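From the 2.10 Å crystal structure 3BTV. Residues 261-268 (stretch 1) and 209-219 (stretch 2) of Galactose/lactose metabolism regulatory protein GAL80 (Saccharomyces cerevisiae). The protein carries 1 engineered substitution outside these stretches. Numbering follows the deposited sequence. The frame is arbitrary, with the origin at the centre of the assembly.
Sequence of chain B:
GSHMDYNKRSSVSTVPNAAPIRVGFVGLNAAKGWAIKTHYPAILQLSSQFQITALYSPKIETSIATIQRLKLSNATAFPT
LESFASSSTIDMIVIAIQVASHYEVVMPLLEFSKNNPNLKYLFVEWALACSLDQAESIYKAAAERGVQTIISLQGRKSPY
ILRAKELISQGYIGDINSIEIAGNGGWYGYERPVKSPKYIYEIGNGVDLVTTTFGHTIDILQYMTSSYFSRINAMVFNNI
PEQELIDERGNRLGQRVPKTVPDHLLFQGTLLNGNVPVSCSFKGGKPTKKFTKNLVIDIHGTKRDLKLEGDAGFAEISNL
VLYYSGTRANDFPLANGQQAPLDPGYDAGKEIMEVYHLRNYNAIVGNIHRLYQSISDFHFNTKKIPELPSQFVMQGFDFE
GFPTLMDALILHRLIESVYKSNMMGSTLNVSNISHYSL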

# COMPACT_ATOMS: atom_id res chain seq x y z
N VAL B 261 20.39 -2.24 -9.42
CA VAL B 261 19.38 -1.33 -8.85
C VAL B 261 18.04 -2.06 -8.58
O VAL B 261 17.77 -3.11 -9.16
CB VAL B 261 19.17 -0.08 -9.73
CG1 VAL B 261 20.47 0.71 -9.85
CG2 VAL B 261 18.66 -0.48 -11.10
N PRO B 262 17.20 -1.49 -7.69
CA PRO B 262 15.98 -2.20 -7.29
C PRO B 262 14.91 -2.30 -8.39
O PRO B 262 14.84 -1.45 -9.28
CB PRO B 262 15.43 -1.34 -6.15
CG PRO B 262 16.59 -0.50 -5.71
CD PRO B 262 17.38 -0.24 -6.94
N ASP B 263 14.08 -3.33 -8.30
CA ASP B 263 12.91 -3.47 -9.17
C ASP B 263 11.60 -3.34 -8.41
O ASP B 263 10.52 -3.45 -9.00
CB ASP B 263 12.93 -4.81 -9.90
CG ASP B 263 13.45 -5.92 -9.03
OD1 ASP B 263 12.74 -6.32 -8.09
OD2 ASP B 263 14.59 -6.37 -9.29
N HIS B 264 11.66 -3.13 -7.10
CA HIS B 264 10.43 -2.85 -6.34
C HIS B 264 10.71 -2.16 -5.04
O HIS B 264 11.72 -2.43 -4.39
CB HIS B 264 9.64 -4.12 -6.05
CG HIS B 264 8.16 -3.90 -5.92
ND1 HIS B 264 7.56 -3.53 -4.74
CD2 HIS B 264 7.17 -3.99 -6.83
CE1 HIS B 264 6.26 -3.42 -4.92
NE2 HIS B 264 5.99 -3.71 -6.18
N LEU B 265 9.81 -1.27 -4.65
CA LEU B 265 9.90 -0.57 -3.39
C LEU B 265 8.55 -0.67 -2.69
O LEU B 265 7.50 -0.34 -3.27
CB LEU B 265 10.27 0.90 -3.59
CG LEU B 265 10.13 1.79 -2.34
CD1 LEU B 265 11.17 1.45 -1.28
CD2 LEU B 265 10.19 3.27 -2.67
N LEU B 266 8.58 -1.13 -1.44
CA LEU B 266 7.41 -1.04 -0.56
C LEU B 266 7.77 -0.01 0.46
O LEU B 266 8.84 -0.07 1.06
CB LEU B 266 7.12 -2.36 0.16
CG LEU B 266 6.79 -3.59 -0.69
CD1 LEU B 266 6.68 -4.83 0.20
CD2 LEU B 266 5.50 -3.39 -1.48
N PHE B 267 6.89 0.96 0.66
CA PHE B 267 7.19 2.03 1.60
C PHE B 267 5.94 2.39 2.36
O PHE B 267 4.88 2.59 1.77
CB PHE B 267 7.75 3.24 0.86
CG PHE B 267 7.82 4.51 1.70
CD1 PHE B 267 9.01 4.92 2.28
CD2 PHE B 267 6.69 5.30 1.87
CE1 PHE B 267 9.07 6.08 3.03
CE2 PHE B 267 6.74 6.46 2.62
CZ PHE B 267 7.93 6.86 3.20
N GLN B 268 6.06 2.46 3.68
CA GLN B 268 4.90 2.88 4.47
C GLN B 268 5.40 3.80 5.56
O GLN B 268 6.54 3.67 6.01
CB GLN B 268 4.13 1.68 5.02
CG GLN B 268 4.90 0.85 6.06
CD GLN B 268 4.19 -0.45 6.41
OE1 GLN B 268 4.49 -1.10 7.42
NE2 GLN B 268 3.25 -0.84 5.58
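Stretch 2 209-219: LVTTTFGHTID

A helix laid on a strand usually adheres through the side chains that alternate strand residues send to one side, and this pair from GAL80 illustrates the rule. Residues 264-268 form an extended strand after the loop residues 261-263, while stretch 2 is helical, with a wider pi-type turn at 209-214 in which Phe214 N bonds to Leu209 O at 3.0 Å. The N-to-C directions diverge by 54° (signed crossing angle -54°), and the axes approach to 9.4 Å. No direct hydrogen bond joins the two; a single water bridges them, donating to Pro262 O (2.6 Å) and accepting from Leu209 N (2.9 Å).

The packing is otherwise apolar. Leu265 and Phe267 point toward the helix, whereas the intervening Leu266 is out of reach. In the loop, Pro262 CG meets Val210 CG2 at 4.2 Å, and Leu209 CD2 lies against the strand's backbone, 3.8 Å from His264 N. Phe214 then touches both strand side chains: Leu265 CD2 sits over its face, 3.4 Å from Phe214 CD1, and its edge turns toward the face of Phe267, with Phe214 CZ 3.6 Å from Phe267 CD1 and the planes at 53°. One helical turn on, Ile218 CD1 reaches Phe267 CE2 at 4.0 Å. The two stretches bury 406 Å² between them, both sides summed.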

# COMPACT_ATOMS: atom_id res chain seq x y z
N LEU B 209 15.10 3.44 -8.96
CA LEU B 209 13.67 3.47 -8.63
C LEU B 209 13.40 4.28 -7.37
O LEU B 209 12.42 5.02 -7.29
CB LEU B 209 13.14 2.05 -8.44
CG LEU B 209 11.66 1.96 -8.07
CD1 LEU B 209 10.83 2.56 -9.21
CD2 LEU B 209 11.22 0.53 -7.79
N VAL B 210 14.27 4.13 -6.38
CA VAL B 210 14.04 4.79 -5.11
C VAL B 210 14.44 6.26 -5.17
O VAL B 210 13.64 7.17 -4.90
CB VAL B 210 14.79 4.09 -3.98
CG1 VAL B 210 14.46 4.76 -2.66
CG2 VAL B 210 14.40 2.62 -3.95
N THR B 211 15.69 6.48 -5.54
CA THR B 211 16.26 7.81 -5.55
C THR B 211 15.50 8.73 -6.49
O THR B 211 15.25 9.89 -6.17
CB THR B 211 17.73 7.76 -6.02
OG1 THR B 211 18.47 6.89 -5.15
CG2 THR B 211 18.34 9.15 -6.00
N THR B 212 15.13 8.20 -7.64
CA THR B 212 14.62 9.06 -8.70
C THR B 212 13.10 9.10 -8.72
O THR B 212 12.50 10.14 -8.45
CB THR B 212 15.16 8.61 -10.07
OG1 THR B 212 16.57 8.39 -9.96
CG2 THR B 212 14.88 9.68 -11.14
N THR B 213 12.48 7.96 -9.02
CA THR B 213 11.04 7.90 -9.21
C THR B 213 10.30 8.13 -7.90
O THR B 213 9.45 9.00 -7.81
CB THR B 213 10.61 6.55 -9.79
OG1 THR B 213 11.42 6.26 -10.93
CG2 THR B 213 9.14 6.59 -10.20
N PHE B 214 10.64 7.34 -6.89
CA PHE B 214 10.09 7.56 -5.57
C PHE B 214 10.49 8.93 -5.03
O PHE B 214 9.68 9.61 -4.39
CB PHE B 214 10.55 6.44 -4.63
CG PHE B 214 10.13 6.65 -3.21
CD1 PHE B 214 8.83 6.40 -2.81
CD2 PHE B 214 11.04 7.09 -2.27
CE1 PHE B 214 8.45 6.60 -1.51
CE2 PHE B 214 10.66 7.28 -0.96
CZ PHE B 214 9.38 7.04 -0.58
N GLY B 215 11.73 9.36 -5.28
CA GLY B 215 12.17 10.66 -4.83
C GLY B 215 11.29 11.82 -5.31
O GLY B 215 10.82 12.64 -4.52
N HIS B 216 11.08 11.92 -6.62
CA HIS B 216 10.24 12.98 -7.16
C HIS B 216 8.83 12.90 -6.54
O HIS B 216 8.28 13.89 -6.08
CB HIS B 216 10.13 12.90 -8.68
CG HIS B 216 11.29 13.51 -9.41
ND1 HIS B 216 11.46 14.88 -9.53
CD2 HIS B 216 12.31 12.94 -10.11
CE1 HIS B 216 12.54 15.12 -10.25
NE2 HIS B 216 13.07 13.97 -10.62
N THR B 217 8.29 11.69 -6.49
CA THR B 217 6.92 11.48 -6.03
C THR B 217 6.70 11.76 -4.55
O THR B 217 5.75 12.43 -4.16
CB THR B 217 6.44 10.06 -6.35
OG1 THR B 217 6.60 9.82 -7.76
CG2 THR B 217 4.97 9.90 -5.99
N ILE B 218 7.59 11.25 -3.71
CA ILE B 218 7.41 11.41 -2.28
C ILE B 218 7.66 12.87 -1.92
O ILE B 218 7.09 13.40 -0.96
CB ILE B 218 8.33 10.46 -1.49
CG1 ILE B 218 7.72 10.15 -0.13
CG2 ILE B 218 9.73 11.07 -1.38
CD1 ILE B 218 6.50 9.25 -0.17
N ASP B 219 8.48 13.53 -2.70
CA ASP B 219 8.70 14.95 -2.44
C ASP B 219 7.46 15.77 -2.74
O ASP B 219 7.14 16.67 -1.97
CB ASP B 219 9.87 15.53 -3.24
CG ASP B 219 10.02 17.02 -3.02
OD1 ASP B 219 10.37 17.43 -1.89
OD2 ASP B 219 9.73 17.80 -3.95
O HOH W 1 15.86 0.83 -9.98